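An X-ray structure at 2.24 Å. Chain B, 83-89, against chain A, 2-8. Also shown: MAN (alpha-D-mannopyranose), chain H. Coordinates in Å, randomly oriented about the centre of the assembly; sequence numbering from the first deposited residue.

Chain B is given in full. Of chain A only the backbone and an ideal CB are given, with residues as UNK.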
# COMPACT_ATOMS: atom_id res chain seq x y z
N GLU B 83 24.16 1.83 3.25
CA GLU B 83 24.54 2.82 2.23
C GLU B 83 24.35 2.31 0.81
O GLU B 83 25.23 2.45 -0.04
CB GLU B 83 25.99 3.29 2.45
CG GLU B 83 26.18 4.06 3.74
CD GLU B 83 27.62 4.46 4.01
OE1 GLU B 83 28.45 4.47 3.07
OE2 GLU B 83 27.93 4.76 5.18
N VAL B 84 23.18 1.73 0.55
CA VAL B 84 22.91 1.12 -0.75
C VAL B 84 22.52 2.14 -1.82
O VAL B 84 21.82 3.12 -1.53
CB VAL B 84 21.84 -0.00 -0.69
CG1 VAL B 84 22.28 -1.11 0.25
CG2 VAL B 84 20.47 0.55 -0.32
N LYS B 85 22.97 1.88 -3.04
CA LYS B 85 22.55 2.64 -4.21
C LYS B 85 22.46 1.71 -5.41
O LYS B 85 23.28 0.80 -5.58
CB LYS B 85 23.52 3.79 -4.49
CG LYS B 85 24.97 3.38 -4.66
CD LYS B 85 25.85 4.60 -4.85
CE LYS B 85 27.32 4.23 -4.95
NZ LYS B 85 28.15 5.41 -5.34
N LEU B 86 21.44 1.93 -6.24
CA LEU B 86 21.25 1.15 -7.46
C LEU B 86 21.83 1.92 -8.64
O LEU B 86 21.47 3.07 -8.87
CB LEU B 86 19.76 0.88 -7.69
CG LEU B 86 19.42 -0.02 -8.88
CD1 LEU B 86 19.82 -1.47 -8.61
CD2 LEU B 86 17.94 0.06 -9.21
N VAL B 87 22.71 1.27 -9.40
CA VAL B 87 23.40 1.92 -10.51
C VAL B 87 23.19 1.14 -11.80
O VAL B 87 23.52 -0.05 -11.87
CB VAL B 87 24.92 2.05 -10.25
CG1 VAL B 87 25.60 2.84 -11.36
CG2 VAL B 87 25.18 2.72 -8.91
N LEU B 88 22.64 1.81 -12.81
CA LEU B 88 22.58 1.29 -14.17
C LEU B 88 23.84 1.77 -14.90
O LEU B 88 23.98 2.96 -15.19
CB LEU B 88 21.32 1.77 -14.89
CG LEU B 88 21.13 1.31 -16.35
CD1 LEU B 88 21.09 -0.21 -16.46
CD2 LEU B 88 19.86 1.92 -16.94
N GLN B 89 24.75 0.84 -15.18
CA GLN B 89 26.09 1.18 -15.65
C GLN B 89 26.21 1.21 -17.17
O GLN B 89 25.37 0.67 -17.88
CB GLN B 89 27.11 0.17 -15.09
CG GLN B 89 27.02 -0.03 -13.59
CD GLN B 89 28.20 -0.81 -13.01
OE1 GLN B 89 28.74 -0.44 -11.97
NE2 GLN B 89 28.60 -1.89 -13.69
N UNK A 2 18.85 10.08 -13.05
CA UNK A 2 20.10 9.91 -13.84
C UNK A 2 20.40 8.45 -14.16
O UNK A 2 19.64 7.79 -14.87
CB UNK A 2 21.29 10.51 -13.08
N UNK A 3 21.51 7.95 -13.62
CA UNK A 3 21.87 6.53 -13.74
C UNK A 3 21.97 5.86 -12.36
O UNK A 3 22.39 4.71 -12.27
CB UNK A 3 23.20 6.38 -14.49
N UNK A 4 21.57 6.57 -11.31
CA UNK A 4 21.77 6.12 -9.94
C UNK A 4 20.56 6.42 -9.06
O UNK A 4 19.99 7.52 -9.12
CB UNK A 4 23.02 6.78 -9.35
N UNK A 5 20.17 5.44 -8.25
CA UNK A 5 19.17 5.63 -7.20
C UNK A 5 19.82 5.39 -5.85
O UNK A 5 20.20 4.26 -5.54
CB UNK A 5 17.97 4.70 -7.40
N UNK A 6 19.95 6.45 -5.05
CA UNK A 6 20.48 6.33 -3.69
C UNK A 6 19.38 5.89 -2.73
O UNK A 6 18.22 5.79 -3.11
CB UNK A 6 21.09 7.66 -3.23
N UNK A 7 19.76 5.61 -1.49
CA UNK A 7 18.82 5.18 -0.46
C UNK A 7 17.70 6.20 -0.25
O UNK A 7 17.95 7.39 -0.12
CB UNK A 7 19.56 4.94 0.86
N UNK A 8 16.46 5.71 -0.25
CA UNK A 8 15.28 6.55 -0.09
C UNK A 8 14.69 7.05 -1.40
O UNK A 8 13.60 7.64 -1.40
CB UNK A 8 15.63 7.75 0.79
C1 MAN H . 30.87 -6.67 -13.20
C2 MAN H . 31.02 -5.17 -13.47
C3 MAN H . 31.14 -4.34 -12.20
C4 MAN H . 30.06 -4.73 -11.22
C5 MAN H . 30.12 -6.22 -10.94
C6 MAN H . 28.97 -6.61 -10.03
O1 MAN H . 32.12 -7.26 -12.91
O2 MAN H . 29.92 -4.70 -14.24
O3 MAN H . 31.05 -2.96 -12.50
O4 MAN H . 30.27 -4.03 -10.01
O5 MAN H . 29.97 -6.96 -12.13
O6 MAN H . 28.95 -8.02 -9.89

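The backbone sets the terms here before any side chain is chosen. Strand 85-88 of chain B and the short strand of chain A run antiparallel, 178° between their directions, and the visible main-chain atoms already bond: the N of position 5 lies 2.8 Å from Leu B86 O, Leu B86 N lies 2.7 Å from the O of position 5, and Leu B88 N lies 3.0 Å from the O of position 3. All three are main-chain hydrogen bonds, largely indifferent to the side chains, though the donor at position 5 rules out proline; the side chains are left to settle the two faces of the sheet.

Position 2 has nothing of chain B within 5.5 Å of its ideal CB. There is room for almost any side chain, and this contact does not select one; the deposited residue is Gly A2.

At position 3 the CA-to-CB bond points sideways, with the ideal CB 3.6 Å from Leu B88 O and 5.3 Å from Val B87 CG1. A small or medium side chain fits, and a polar one could turn toward its own chain; no charged group of this stretch of chain B lies near position 3. It is Asp A3, chi1 in p. Its OD2 comes within 4.3 Å of Val B87 CG1.

Position 4 pairs with Val B87, and its CB lies on the face that carries Lys B85 and Val B87. The ideal CB is 4.6 Å from Val B87 CG2. Valine, isoleucine or threonine would suit this extended backbone and the neighbouring methyl. Thr A4 is found: CG2 packs 4.1 Å from Val B87 CG2 and 4.2 Å from Lys B85 CB. Within its own chain, Thr A4 OG1 donates a hydrogen bond to Asp A3 OD1 at 2.9 Å.

Position 5 turns to the other face, beside Leu B86, in a hydrogen-bonded pair whose CA atoms are 4.9 Å apart. With an aliphatic neighbour there, leucine, isoleucine, valine or methionine would be reasonable. The residue is Leu A5, chi1 m and chi2 t; its CB sits 4.2 Å from Leu B86 CB, and Leu A5 CD1 reaches 4.2 Å from Leu B86 CD2, so the two leucines meet at their ends as well as at their CB atoms.

Position 6 returns to the face of position 4, its ideal CB 4.7 Å from Lys B85 CB. The lysine's end leads away, so its amine makes no demand, and many side chains would do. Thr A6 is found, with chi1 in p and little of its surface covered by chain B.

At position 7 the CB points sideways and its ideal place is 3.8 Å from Val B84 O. A compact side chain can rest there without having to find a partner, and Ala A7 does so with its single methyl.

Position 8 is out of reach of chain B, but phi/psi of 91/-10 would jam a CB against the preceding carbonyl O. Backbone alone calls for glycine, and Gly A8 it is.

Chain A 2-8: GDTLTAG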
# COMPACT_ATOMS: atom_id res chain seq x y z
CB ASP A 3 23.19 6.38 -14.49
CG ASP A 3 24.39 6.85 -13.69
OD1 ASP A 3 24.23 7.73 -12.81
OD2 ASP A 3 25.51 6.34 -13.93
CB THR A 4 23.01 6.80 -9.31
OG1 THR A 4 24.15 6.59 -10.14
CG2 THR A 4 23.30 6.25 -7.92
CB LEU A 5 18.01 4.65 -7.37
CG LEU A 5 16.96 4.96 -8.43
CD1 LEU A 5 16.02 3.77 -8.57
CD2 LEU A 5 16.18 6.23 -8.11
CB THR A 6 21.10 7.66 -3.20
OG1 THR A 6 20.09 8.67 -3.12
CG2 THR A 6 22.20 8.11 -4.14
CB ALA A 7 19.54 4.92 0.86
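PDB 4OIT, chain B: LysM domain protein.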